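Side-chain contacts in TATA-binding protein (Sulfolobus acidocaldarius, PDB 1MP9), which probably binds the TATA box promoter element near the transcription start and so helps activate archaeal genes transcribed by RNA polymerase: residues L28-Y31 and A32-R35; E79-K82 and A83-I87; L121-A124 and A125-E129; E136-P139 and G140-R144; Y143-E147 and P148-L152. All blocks are in the same frame, centred on the assembly; numbering follows the deposited sequence.

How the contacts relate
Contacts 1 and 2 belong to the first of the two curated repeats, residues 15-91, and contacts 3, 4 and 5 to the second, residues 106-182. Their centres spread along the elongated, saddle-shaped molecule: contact 1 lies about 53 Å from contact 3, whereas contacts 1 and 2 are about 21 Å apart. In the second repeat the contacts meet. Leu-121 and Ala-125 of contact 3 pack on Leu-141 of contact 4, about 11 Å away between centres. Contacts 4 and 5 share Tyr-143 and Arg-144 on strand 141-145, with Ile-142 resting on Val-151. No DNA is bound here; contacts 3, 4 and 5 all touch the second subunit.

Contact 1: L28-Y31 and A32-R35; sequences LDLY and AMER
The chi1 torsion of Asp-29 sets CG opposite its backbone N (177°), which carries OD1 over the first turn of helix 30-36 to the N-H of Ala-32. This is an N-cap: Ala-32 N donates to Asp-29 OD1 over 2.8 Å in a nearly straight bond, arriving 53° above the carboxylate plane. The same carboxylate lies against the Ala-32 methyl, with OD1 3.5 Å from CB. The backbone adds a second hold on the residue, since Met-33 N donates to Asp-29 O. The negative group at the N-terminal end of the helix probably interacts favourably with the helix dipole.

Met-33 faces the protein interior. Its chain runs straight as far as SD and then bends at chi3 (-77°), and this bend brings CE up against both methyls of Leu-28, 3.8 Å from CD1 and 3.9 Å from CD2. Leu-30 CD2 stands further off from the sulfur. Beneath, Ile-63 and Leu-50 of the sheet receive Leu-30 and Met-33, fixing this short helix on the outer end of the first repeat. The Tyr-31 ring meets Tyr-42 edge-to-face.

The Tyr-31 carbonyl accepts the N-H of Arg-35, whose CG also lies 3.4 Å from that oxygen. A water donates to both Tyr-31 O and Glu-34 OE1, at 2.9 Å each.

Contact 2: E79-K82 and A83-I87; sequences ELIK and AVKRI
The flat groups that meet are the peptides of helix 77-93, each carbonyl receiving an N-H somewhat off its own plane. Ala-83 N reaches Glu-79 O from 26° outside the carbonyl plane, while Val-84 N, 2.9 Å from Leu-80 O, is tilted by only 16°. Lys-85 N to Ile-81 O and Arg-86 N to Lys-82 O complete four successive alpha-helical bonds.

Side chains one turn apart lie alongside each other. On the buried flank Leu-80 CD1 approaches Val-84 CG2 at 4.2 Å, and that methyl also sits 3.3 Å from Leu-80 O. On the exposed flank Lys-85 has CG opposite the carbonyl carbon (chi1 -70°), and its extended chain brings CE to within 3.7 Å of Ile-81 CG2. Lys-85 CG rests on Ile-81 O at 3.3 Å.

Ala-83 packs on Ile-59 of the sheet. Two polar ends are held outside this turn: Glu-79 OE1 accepts from Lys-75 N, and Arg-86 NH1 donates to Glu-55 O. The helix is thus amphipathic, with small and branched apolar groups against the sheet. The methylenes of Lys-85 serve as apolar packing on the outer flank, while its charged nitrogen leads away from the preceding turn.

Contact 3: L121-A124 and A125-E129; sequences LDKA and AFLLE
Ala-125 N donates to Leu-121 O over 2.7 Å, the plainly alpha-helical backbone bond at the start of this turn. Further on, Ala-124 O is gripped twice: Leu-128 N comes in the carbonyl plane at 2.9 Å, and Leu-127 N comes from above it, 67° out of the plane, at 3.1 Å. Lys-123 O receives weak bonds from Phe-126 N and Leu-127 N. This mixture of three- and four-residue spacings marks the irregular, weakly bonded C-terminal end of helix 121-127, the short helix of the second repeat, after which the chain leaves in extended form at Leu-128.

The apolar contacts follow the same turn. Lys-123 is fully extended, and its CG and CE each lie 3.8 Å from Leu-127 CD1, the two side chains crossing at a slant. Leu-127 CG also rests on Lys-123 O at 3.4 Å. On the buried flank Ala-124 CB meets Leu-128 CD1 at 4.1 Å, and Leu-182 of helix 168-184 touches both residues.

The charged end is satisfied beyond the turn: Lys-123 NZ donates to Asp-186 O and to Gln-46 O of the second subunit. Phe-47 of that subunit packs on both Lys-123 and Leu-127.

Contact 4: E136-P139 and G140-R144; sequences EQFP and GLIYR
Phe-138 packs tightly on the backbone of Gly-140: Gly-140 O lies at the ring edge, near its plane, 3.2 Å from CD2, while CE2 is 3.4 Å from Gly-140 CA. Gly-140, having no side chain, lets the ring come this close. The ring reaches this place because its CG lies opposite the backbone N of Phe-138 (chi1 173°). Ile-142 CD1 lies over one face, 3.9 Å from Phe-138 CD2, and Ile-142 CG1 is 3.8 Å from Phe-138 CE2.

The chain here leads from the loop after strand 131-132 into strand 141-145 of the long antiparallel sheet, the saddle of the TBP fold. In DNA complexes of relatives a phenylalanine beside this strand wedges into the kinked TATA box, and Phe-138 is probably its counterpart. In this DNA-free dimer its ring instead meets Phe-138 of the second subunit, with planes at about 80°. With an alanine here, the Gly-140 backbone would probably border a gap and the Ile-142 CD1 methyl would lose the ring face it packs on.

Less closely packed is the margin of the loop: Pro-139 is exposed, and a water in the ring plane, beyond its edge, donates to Phe-138 O at 2.7 Å and to Gly-140 O at 2.6 Å, bridging the two carbonyls.

Contact 5: Y143-E147 and P148-L152; sequences YRMDE and PRVVL
Met-145 lies at the centre of the first shell, on the sheet face it shares with Tyr-143, Val-150 and Leu-152. Its SD touches Pro-148 CD at 3.8 Å, and its CB meets Val-150 CG2 at 3.9 Å. A bend at chi3 (-87°) then takes CE across to Leu-152 CD1, 4.1 Å away. That same leucine methyl has Tyr-143 CD2 on another side at 4.0 Å, and the tyrosine and leucine side chains run side by side. A serine in place of Met-145 would probably leave Pro-148 CD and Leu-152 CD1 without the apolar arm that joins them.

These groups are positioned by an antiparallel beta hairpin, strands 141-145 and 150-154. Tyr-143 and Leu-152 form a hydrogen-bonded pair, Tyr-143 N to Leu-152 O 2.9 Å and Leu-152 N to Tyr-143 O 2.8 Å. Met-145 N donates to Val-150 O nearly along the carbonyl direction, whereas the return bond is weak. The chain reverses through a cis peptide before Pro-148, then an inverse gamma turn centred on Arg-149.

Arg-144 leaves from the other face, with Val-151, and its NH2 comes to 4.3 Å from NH2 of Arg-149, which extends from the turn. A water accepts from Arg-144 NH2 and, weakly, Arg-149 NE. In the second subunit, Met-145 O accepts from Arg-144 NH1, and Asp-146 pairs with Arg-149, probably offsetting the gathered positive charge. One face is therefore packed with apolar groups under helix 168-184, while the arginines and Asp-146 bring charges to the interface with the second subunit.

Contact 1: L28-Y31 and A32-R35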
# COMPACT_ATOMS: atom_id res chain seq x y z
N LEU A 28 -11.78 9.98 -31.58
CA LEU A 28 -12.35 11.29 -31.35
C LEU A 28 -11.35 12.40 -31.59
O LEU A 28 -10.17 12.27 -31.26
CB LEU A 28 -12.87 11.40 -29.90
CG LEU A 28 -14.05 10.57 -29.36
CD1 LEU A 28 -14.07 10.70 -27.83
CD2 LEU A 28 -15.39 11.03 -29.94
N ASP A 29 -11.84 13.49 -32.16
CA ASP A 29 -11.02 14.66 -32.42
C ASP A 29 -11.28 15.56 -31.21
O ASP A 29 -12.32 16.21 -31.11
CB ASP A 29 -11.47 15.34 -33.72
CG ASP A 29 -10.71 16.62 -34.02
OD1 ASP A 29 -10.31 17.34 -33.07
OD2 ASP A 29 -10.52 16.94 -35.21
N LEU A 30 -10.33 15.56 -30.27
CA LEU A 30 -10.47 16.36 -29.04
C LEU A 30 -10.42 17.86 -29.27
O LEU A 30 -11.06 18.63 -28.53
CB LEU A 30 -9.39 15.90 -28.02
CG LEU A 30 -9.53 14.41 -27.70
CD1 LEU A 30 -8.44 14.01 -26.70
CD2 LEU A 30 -10.92 14.07 -27.12
N TYR A 31 -9.69 18.31 -30.29
CA TYR A 31 -9.67 19.74 -30.58
C TYR A 31 -11.09 20.16 -30.94
O TYR A 31 -11.63 21.17 -30.45
CB TYR A 31 -8.74 20.07 -31.76
CG TYR A 31 -7.26 19.82 -31.50
CD1 TYR A 31 -6.64 18.68 -31.98
CD2 TYR A 31 -6.48 20.75 -30.78
CE1 TYR A 31 -5.27 18.46 -31.77
CE2 TYR A 31 -5.11 20.54 -30.57
CZ TYR A 31 -4.52 19.39 -31.07
OH TYR A 31 -3.19 19.17 -30.92
N ALA A 32 -11.70 19.37 -31.80
CA ALA A 32 -13.07 19.64 -32.25
C ALA A 32 -14.03 19.58 -31.07
O ALA A 32 -14.91 20.43 -30.92
CB ALA A 32 -13.50 18.63 -33.35
N MET A 33 -13.85 18.58 -30.20
CA MET A 33 -14.75 18.43 -29.06
C MET A 33 -14.64 19.60 -28.10
O MET A 33 -15.65 20.11 -27.62
CB MET A 33 -14.49 17.11 -28.33
CG MET A 33 -15.45 16.84 -27.20
SD MET A 33 -15.11 15.28 -26.38
CE MET A 33 -15.77 14.07 -27.49
N GLU A 34 -13.41 20.04 -27.81
CA GLU A 34 -13.21 21.17 -26.90
C GLU A 34 -13.93 22.41 -27.42
O GLU A 34 -14.56 23.15 -26.65
CB GLU A 34 -11.72 21.48 -26.78
CG GLU A 34 -11.36 22.52 -25.74
CD GLU A 34 -11.58 23.94 -26.20
OE1 GLU A 34 -11.28 24.25 -27.38
OE2 GLU A 34 -12.03 24.77 -25.37
N ARG A 35 -13.84 22.65 -28.73
CA ARG A 35 -14.50 23.80 -29.33
C ARG A 35 -16.02 23.62 -29.32
O ARG A 35 -16.76 24.58 -29.10
CB ARG A 35 -14.01 24.05 -30.77
CG ARG A 35 -12.53 24.45 -30.90
CD ARG A 35 -12.14 24.77 -32.36
NE ARG A 35 -12.89 25.91 -32.86
CZ ARG A 35 -12.54 27.18 -32.64
NH1 ARG A 35 -11.45 27.46 -31.93
NH2 ARG A 35 -13.31 28.17 -33.08
O HOH W 1 -9.73 23.19 -29.65

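Contact 2: E79-K82 and A83-I87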
# COMPACT_ATOMS: atom_id res chain seq x y z
N GLU A 79 -24.59 6.25 -8.76
CA GLU A 79 -24.02 7.56 -9.01
C GLU A 79 -23.17 7.52 -10.29
O GLU A 79 -23.20 8.46 -11.10
CB GLU A 79 -23.15 8.00 -7.83
CG GLU A 79 -23.23 9.50 -7.53
CD GLU A 79 -21.98 10.04 -6.84
OE1 GLU A 79 -21.61 9.54 -5.74
OE2 GLU A 79 -21.36 10.97 -7.41
N LEU A 80 -22.40 6.45 -10.44
CA LEU A 80 -21.56 6.28 -11.60
C LEU A 80 -22.39 6.27 -12.88
O LEU A 80 -22.09 6.97 -13.84
CB LEU A 80 -20.78 4.97 -11.51
CG LEU A 80 -19.93 4.58 -12.72
CD1 LEU A 80 -18.92 5.65 -13.01
CD2 LEU A 80 -19.22 3.25 -12.46
N ILE A 81 -23.44 5.44 -12.89
CA ILE A 81 -24.31 5.32 -14.05
C ILE A 81 -24.98 6.63 -14.40
O ILE A 81 -25.04 7.01 -15.58
CB ILE A 81 -25.37 4.21 -13.84
CG1 ILE A 81 -24.67 2.85 -13.84
CG2 ILE A 81 -26.45 4.25 -14.94
CD1 ILE A 81 -25.52 1.69 -13.50
N LYS A 82 -25.47 7.36 -13.41
CA LYS A 82 -26.13 8.63 -13.71
C LYS A 82 -25.13 9.61 -14.29
O LYS A 82 -25.45 10.36 -15.21
CB LYS A 82 -26.75 9.24 -12.45
CG LYS A 82 -27.89 8.42 -11.86
CD LYS A 82 -28.51 9.14 -10.67
CE LYS A 82 -29.18 8.15 -9.72
NZ LYS A 82 -30.10 8.86 -8.78
N ALA A 83 -23.92 9.61 -13.75
CA ALA A 83 -22.89 10.50 -14.26
C ALA A 83 -22.55 10.17 -15.71
O ALA A 83 -22.44 11.06 -16.54
CB ALA A 83 -21.64 10.39 -13.39
N VAL A 84 -22.39 8.89 -16.01
CA VAL A 84 -22.03 8.50 -17.37
C VAL A 84 -23.12 8.94 -18.35
O VAL A 84 -22.83 9.50 -19.42
CB VAL A 84 -21.83 6.99 -17.47
CG1 VAL A 84 -21.75 6.58 -18.92
CG2 VAL A 84 -20.54 6.60 -16.76
N LYS A 85 -24.37 8.67 -17.98
CA LYS A 85 -25.50 9.05 -18.83
C LYS A 85 -25.50 10.56 -19.00
O LYS A 85 -25.73 11.08 -20.09
CB LYS A 85 -26.82 8.62 -18.20
CG LYS A 85 -27.04 7.12 -18.20
CD LYS A 85 -28.46 6.78 -17.72
CE LYS A 85 -28.71 5.26 -17.69
NZ LYS A 85 -30.14 4.87 -17.34
N ARG A 86 -25.24 11.27 -17.92
CA ARG A 86 -25.23 12.72 -18.00
C ARG A 86 -24.13 13.16 -18.97
O ARG A 86 -24.36 13.99 -19.85
CB ARG A 86 -25.00 13.33 -16.62
CG ARG A 86 -25.24 14.82 -16.58
CD ARG A 86 -25.01 15.43 -15.20
NE ARG A 86 -25.25 16.88 -15.26
CZ ARG A 86 -24.90 17.76 -14.33
NH1 ARG A 86 -24.26 17.37 -13.23
NH2 ARG A 86 -25.16 19.04 -14.53
N ILE A 87 -22.94 12.57 -18.83
CA ILE A 87 -21.84 12.95 -19.71
C ILE A 87 -22.17 12.65 -21.17
O ILE A 87 -22.02 13.51 -22.04
CB ILE A 87 -20.53 12.20 -19.33
CG1 ILE A 87 -20.06 12.66 -17.95
CG2 ILE A 87 -19.45 12.47 -20.38
CD1 ILE A 87 -19.02 11.74 -17.31

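Contact 3: L121-A124 and A125-E129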
# COMPACT_ATOMS: atom_id res chain seq x y z
N LEU A 121 -0.75 -2.36 16.10
CA LEU A 121 0.04 -2.51 14.88
C LEU A 121 1.41 -3.19 15.08
O LEU A 121 1.83 -4.01 14.24
CB LEU A 121 0.22 -1.16 14.21
CG LEU A 121 -1.07 -0.40 13.87
CD1 LEU A 121 -0.72 0.90 13.19
CD2 LEU A 121 -1.96 -1.25 12.96
N ASP A 122 2.08 -2.86 16.19
CA ASP A 122 3.39 -3.45 16.53
C ASP A 122 3.22 -4.96 16.63
O ASP A 122 4.06 -5.72 16.13
CB ASP A 122 3.89 -2.95 17.90
CG ASP A 122 4.41 -1.51 17.87
OD1 ASP A 122 5.41 -1.22 17.19
OD2 ASP A 122 3.83 -0.66 18.57
N LYS A 123 2.14 -5.40 17.26
CA LYS A 123 1.89 -6.82 17.42
C LYS A 123 1.45 -7.48 16.13
O LYS A 123 1.93 -8.57 15.79
CB LYS A 123 0.85 -7.08 18.50
CG LYS A 123 0.64 -8.56 18.79
CD LYS A 123 -0.36 -8.73 19.92
CE LYS A 123 -0.53 -10.22 20.28
NZ LYS A 123 -1.47 -10.39 21.40
N ALA A 124 0.52 -6.83 15.41
CA ALA A 124 0.03 -7.36 14.15
C ALA A 124 1.17 -7.46 13.11
O ALA A 124 1.22 -8.41 12.31
CB ALA A 124 -1.12 -6.45 13.59
N ALA A 125 2.08 -6.48 13.13
CA ALA A 125 3.18 -6.45 12.17
C ALA A 125 4.02 -7.73 12.18
O ALA A 125 4.54 -8.12 11.15
CB ALA A 125 4.07 -5.28 12.43
N PHE A 126 4.15 -8.37 13.33
CA PHE A 126 4.94 -9.58 13.37
C PHE A 126 4.14 -10.87 13.40
O PHE A 126 4.73 -11.94 13.44
CB PHE A 126 5.91 -9.51 14.54
CG PHE A 126 6.98 -8.48 14.36
CD1 PHE A 126 7.17 -7.48 15.32
CD2 PHE A 126 7.73 -8.44 13.18
CE1 PHE A 126 8.09 -6.44 15.10
CE2 PHE A 126 8.66 -7.41 12.94
CZ PHE A 126 8.84 -6.40 13.91
N LEU A 127 2.82 -10.80 13.40
CA LEU A 127 2.04 -12.03 13.40
C LEU A 127 1.28 -12.21 12.07
O LEU A 127 0.83 -13.32 11.75
CB LEU A 127 1.09 -12.08 14.60
CG LEU A 127 1.73 -11.92 16.00
CD1 LEU A 127 0.61 -11.89 17.05
CD2 LEU A 127 2.74 -13.04 16.31
N LEU A 128 1.09 -11.12 11.33
CA LEU A 128 0.43 -11.21 10.04
C LEU A 128 1.56 -11.47 9.08
O LEU A 128 2.71 -11.33 9.42
CB LEU A 128 -0.21 -9.87 9.63
CG LEU A 128 -1.48 -9.34 10.30
CD1 LEU A 128 -1.75 -7.89 9.85
CD2 LEU A 128 -2.63 -10.23 9.93
N GLU A 129 1.22 -11.86 7.86
CA GLU A 129 2.22 -12.05 6.84
C GLU A 129 2.24 -10.76 6.02
O GLU A 129 1.65 -9.74 6.43
CB GLU A 129 1.82 -13.21 5.93
CG GLU A 129 2.38 -14.57 6.36
CD GLU A 129 3.90 -14.61 6.24
OE1 GLU A 129 4.59 -14.02 7.10
OE2 GLU A 129 4.40 -15.24 5.28

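Contact 4: E136-P139 and G140-R144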
# COMPACT_ATOMS: atom_id res chain seq x y z
N GLU A 136 8.05 5.27 11.45
CA GLU A 136 8.80 6.48 11.13
C GLU A 136 8.64 6.81 9.64
O GLU A 136 8.97 7.91 9.23
CB GLU A 136 10.29 6.30 11.46
CG GLU A 136 10.62 6.34 12.96
CD GLU A 136 11.27 7.66 13.42
OE1 GLU A 136 12.29 8.10 12.79
OE2 GLU A 136 10.78 8.26 14.41
N GLN A 137 8.14 5.87 8.82
CA GLN A 137 7.95 6.16 7.39
C GLN A 137 6.48 6.35 7.01
O GLN A 137 6.16 7.18 6.14
CB GLN A 137 8.53 5.04 6.51
CG GLN A 137 9.99 4.73 6.77
CD GLN A 137 10.90 5.93 6.49
OE1 GLN A 137 10.78 6.58 5.46
NE2 GLN A 137 11.80 6.21 7.42
N PHE A 138 5.60 5.57 7.60
CA PHE A 138 4.16 5.67 7.30
C PHE A 138 3.52 5.28 8.62
O PHE A 138 3.89 4.27 9.21
CB PHE A 138 3.76 4.70 6.17
CG PHE A 138 2.28 4.64 5.92
CD1 PHE A 138 1.62 5.68 5.29
CD2 PHE A 138 1.54 3.53 6.33
CE1 PHE A 138 0.25 5.62 5.07
CE2 PHE A 138 0.17 3.47 6.12
CZ PHE A 138 -0.47 4.52 5.48
N PRO A 139 2.54 6.05 9.09
CA PRO A 139 1.92 5.73 10.38
C PRO A 139 1.05 4.47 10.48
O PRO A 139 0.75 3.99 11.58
CB PRO A 139 1.18 7.02 10.72
CG PRO A 139 0.67 7.44 9.33
CD PRO A 139 1.88 7.20 8.44
N GLY A 140 0.67 3.90 9.36
CA GLY A 140 -0.15 2.71 9.45
C GLY A 140 0.59 1.45 9.03
O GLY A 140 1.79 1.51 8.75
N LEU A 141 -0.13 0.33 9.01
CA LEU A 141 0.38 -0.97 8.59
C LEU A 141 -0.17 -1.17 7.17
O LEU A 141 -1.37 -0.97 6.92
CB LEU A 141 -0.15 -2.07 9.51
CG LEU A 141 0.36 -3.51 9.24
CD1 LEU A 141 0.43 -4.30 10.53
CD2 LEU A 141 -0.51 -4.21 8.24
N ILE A 142 0.68 -1.56 6.23
CA ILE A 142 0.22 -1.77 4.88
C ILE A 142 0.21 -3.27 4.66
O ILE A 142 1.20 -3.96 4.91
CB ILE A 142 1.14 -1.07 3.85
CG1 ILE A 142 1.15 0.44 4.12
CG2 ILE A 142 0.66 -1.36 2.40
CD1 ILE A 142 2.10 1.24 3.22
N TYR A 143 -0.92 -3.77 4.20
CA TYR A 143 -1.09 -5.20 3.97
C TYR A 143 -1.50 -5.44 2.51
O TYR A 143 -2.50 -4.89 2.02
CB TYR A 143 -2.17 -5.73 4.92
CG TYR A 143 -2.36 -7.22 4.87
CD1 TYR A 143 -1.51 -8.07 5.58
CD2 TYR A 143 -3.36 -7.79 4.09
CE1 TYR A 143 -1.66 -9.46 5.52
CE2 TYR A 143 -3.52 -9.18 4.01
CZ TYR A 143 -2.67 -10.01 4.74
OH TYR A 143 -2.82 -11.39 4.72
N ARG A 144 -0.70 -6.22 1.80
CA ARG A 144 -0.98 -6.54 0.41
C ARG A 144 -1.72 -7.89 0.46
O ARG A 144 -1.13 -8.94 0.78
CB ARG A 144 0.32 -6.67 -0.38
CG ARG A 144 0.07 -6.91 -1.88
CD ARG A 144 1.36 -6.91 -2.68
NE ARG A 144 1.13 -7.14 -4.12
CZ ARG A 144 1.93 -6.73 -5.10
NH1 ARG A 144 3.04 -6.02 -4.85
NH2 ARG A 144 1.63 -7.08 -6.36
O HOH W 2 4.28 1.82 8.17

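Contact 5: Y143-E147 and P148-L152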
# COMPACT_ATOMS: atom_id res chain seq x y z
N TYR A 143 -0.92 -3.77 4.20
CA TYR A 143 -1.09 -5.20 3.97
C TYR A 143 -1.50 -5.44 2.51
O TYR A 143 -2.50 -4.89 2.02
CB TYR A 143 -2.17 -5.73 4.92
CG TYR A 143 -2.36 -7.22 4.87
CD1 TYR A 143 -1.51 -8.07 5.58
CD2 TYR A 143 -3.36 -7.79 4.09
CE1 TYR A 143 -1.66 -9.46 5.52
CE2 TYR A 143 -3.52 -9.18 4.01
CZ TYR A 143 -2.67 -10.01 4.74
OH TYR A 143 -2.82 -11.39 4.72
N ARG A 144 -0.70 -6.22 1.80
CA ARG A 144 -0.98 -6.54 0.41
C ARG A 144 -1.72 -7.89 0.46
O ARG A 144 -1.13 -8.94 0.78
CB ARG A 144 0.32 -6.67 -0.38
CG ARG A 144 0.07 -6.91 -1.88
CD ARG A 144 1.36 -6.91 -2.68
NE ARG A 144 1.13 -7.14 -4.12
CZ ARG A 144 1.93 -6.73 -5.10
NH1 ARG A 144 3.04 -6.02 -4.85
NH2 ARG A 144 1.63 -7.08 -6.36
N MET A 145 -3.02 -7.84 0.18
CA MET A 145 -3.88 -9.03 0.25
C MET A 145 -4.00 -9.66 -1.13
O MET A 145 -4.02 -8.95 -2.14
CB MET A 145 -5.27 -8.63 0.74
CG MET A 145 -6.26 -9.80 0.98
SD MET A 145 -7.74 -9.21 1.88
CE MET A 145 -7.11 -9.42 3.63
N ASP A 146 -4.06 -10.99 -1.16
CA ASP A 146 -4.16 -11.71 -2.43
C ASP A 146 -5.60 -12.02 -2.80
O ASP A 146 -5.98 -11.85 -3.95
CB ASP A 146 -3.34 -12.98 -2.37
CG ASP A 146 -1.85 -12.69 -2.31
OD1 ASP A 146 -1.09 -13.55 -1.83
OD2 ASP A 146 -1.45 -11.58 -2.76
N GLU A 147 -6.42 -12.40 -1.83
CA GLU A 147 -7.82 -12.68 -2.13
C GLU A 147 -8.75 -11.98 -1.16
O GLU A 147 -8.84 -12.36 0.01
CB GLU A 147 -8.08 -14.21 -2.11
CG GLU A 147 -7.77 -14.92 -3.42
CD GLU A 147 -7.98 -16.44 -3.37
OE1 GLU A 147 -8.96 -16.90 -2.71
OE2 GLU A 147 -7.17 -17.18 -4.00
N PRO A 148 -9.42 -10.91 -1.60
CA PRO A 148 -9.34 -10.34 -2.95
C PRO A 148 -7.99 -9.64 -3.13
O PRO A 148 -7.26 -9.45 -2.17
CB PRO A 148 -10.48 -9.34 -2.97
CG PRO A 148 -10.46 -8.82 -1.54
CD PRO A 148 -10.32 -10.10 -0.75
N ARG A 149 -7.69 -9.20 -4.35
CA ARG A 149 -6.44 -8.54 -4.64
C ARG A 149 -6.50 -7.04 -4.33
O ARG A 149 -6.77 -6.23 -5.19
CB ARG A 149 -6.12 -8.81 -6.11
CG ARG A 149 -4.75 -8.35 -6.50
CD ARG A 149 -4.31 -9.02 -7.80
NE ARG A 149 -2.99 -8.54 -8.11
CZ ARG A 149 -2.71 -7.75 -9.13
NH1 ARG A 149 -3.68 -7.36 -9.95
NH2 ARG A 149 -1.47 -7.33 -9.30
N VAL A 150 -6.24 -6.68 -3.08
CA VAL A 150 -6.33 -5.29 -2.65
C VAL A 150 -5.17 -4.93 -1.77
O VAL A 150 -4.43 -5.80 -1.28
CB VAL A 150 -7.66 -5.04 -1.82
CG1 VAL A 150 -8.90 -5.44 -2.65
CG2 VAL A 150 -7.67 -5.88 -0.52
N VAL A 151 -5.00 -3.65 -1.54
CA VAL A 151 -3.95 -3.21 -0.64
C VAL A 151 -4.71 -2.50 0.49
O VAL A 151 -5.65 -1.74 0.25
CB VAL A 151 -2.96 -2.23 -1.31
CG1 VAL A 151 -2.08 -1.58 -0.24
CG2 VAL A 151 -2.07 -3.00 -2.33
N LEU A 152 -4.32 -2.80 1.72
CA LEU A 152 -4.97 -2.20 2.87
C LEU A 152 -4.05 -1.29 3.65
O LEU A 152 -2.89 -1.62 3.84
CB LEU A 152 -5.41 -3.29 3.84
CG LEU A 152 -6.25 -4.46 3.32
CD1 LEU A 152 -6.56 -5.42 4.50
CD2 LEU A 152 -7.53 -3.89 2.68
O HOH W 3 -0.18 -9.53 -6.54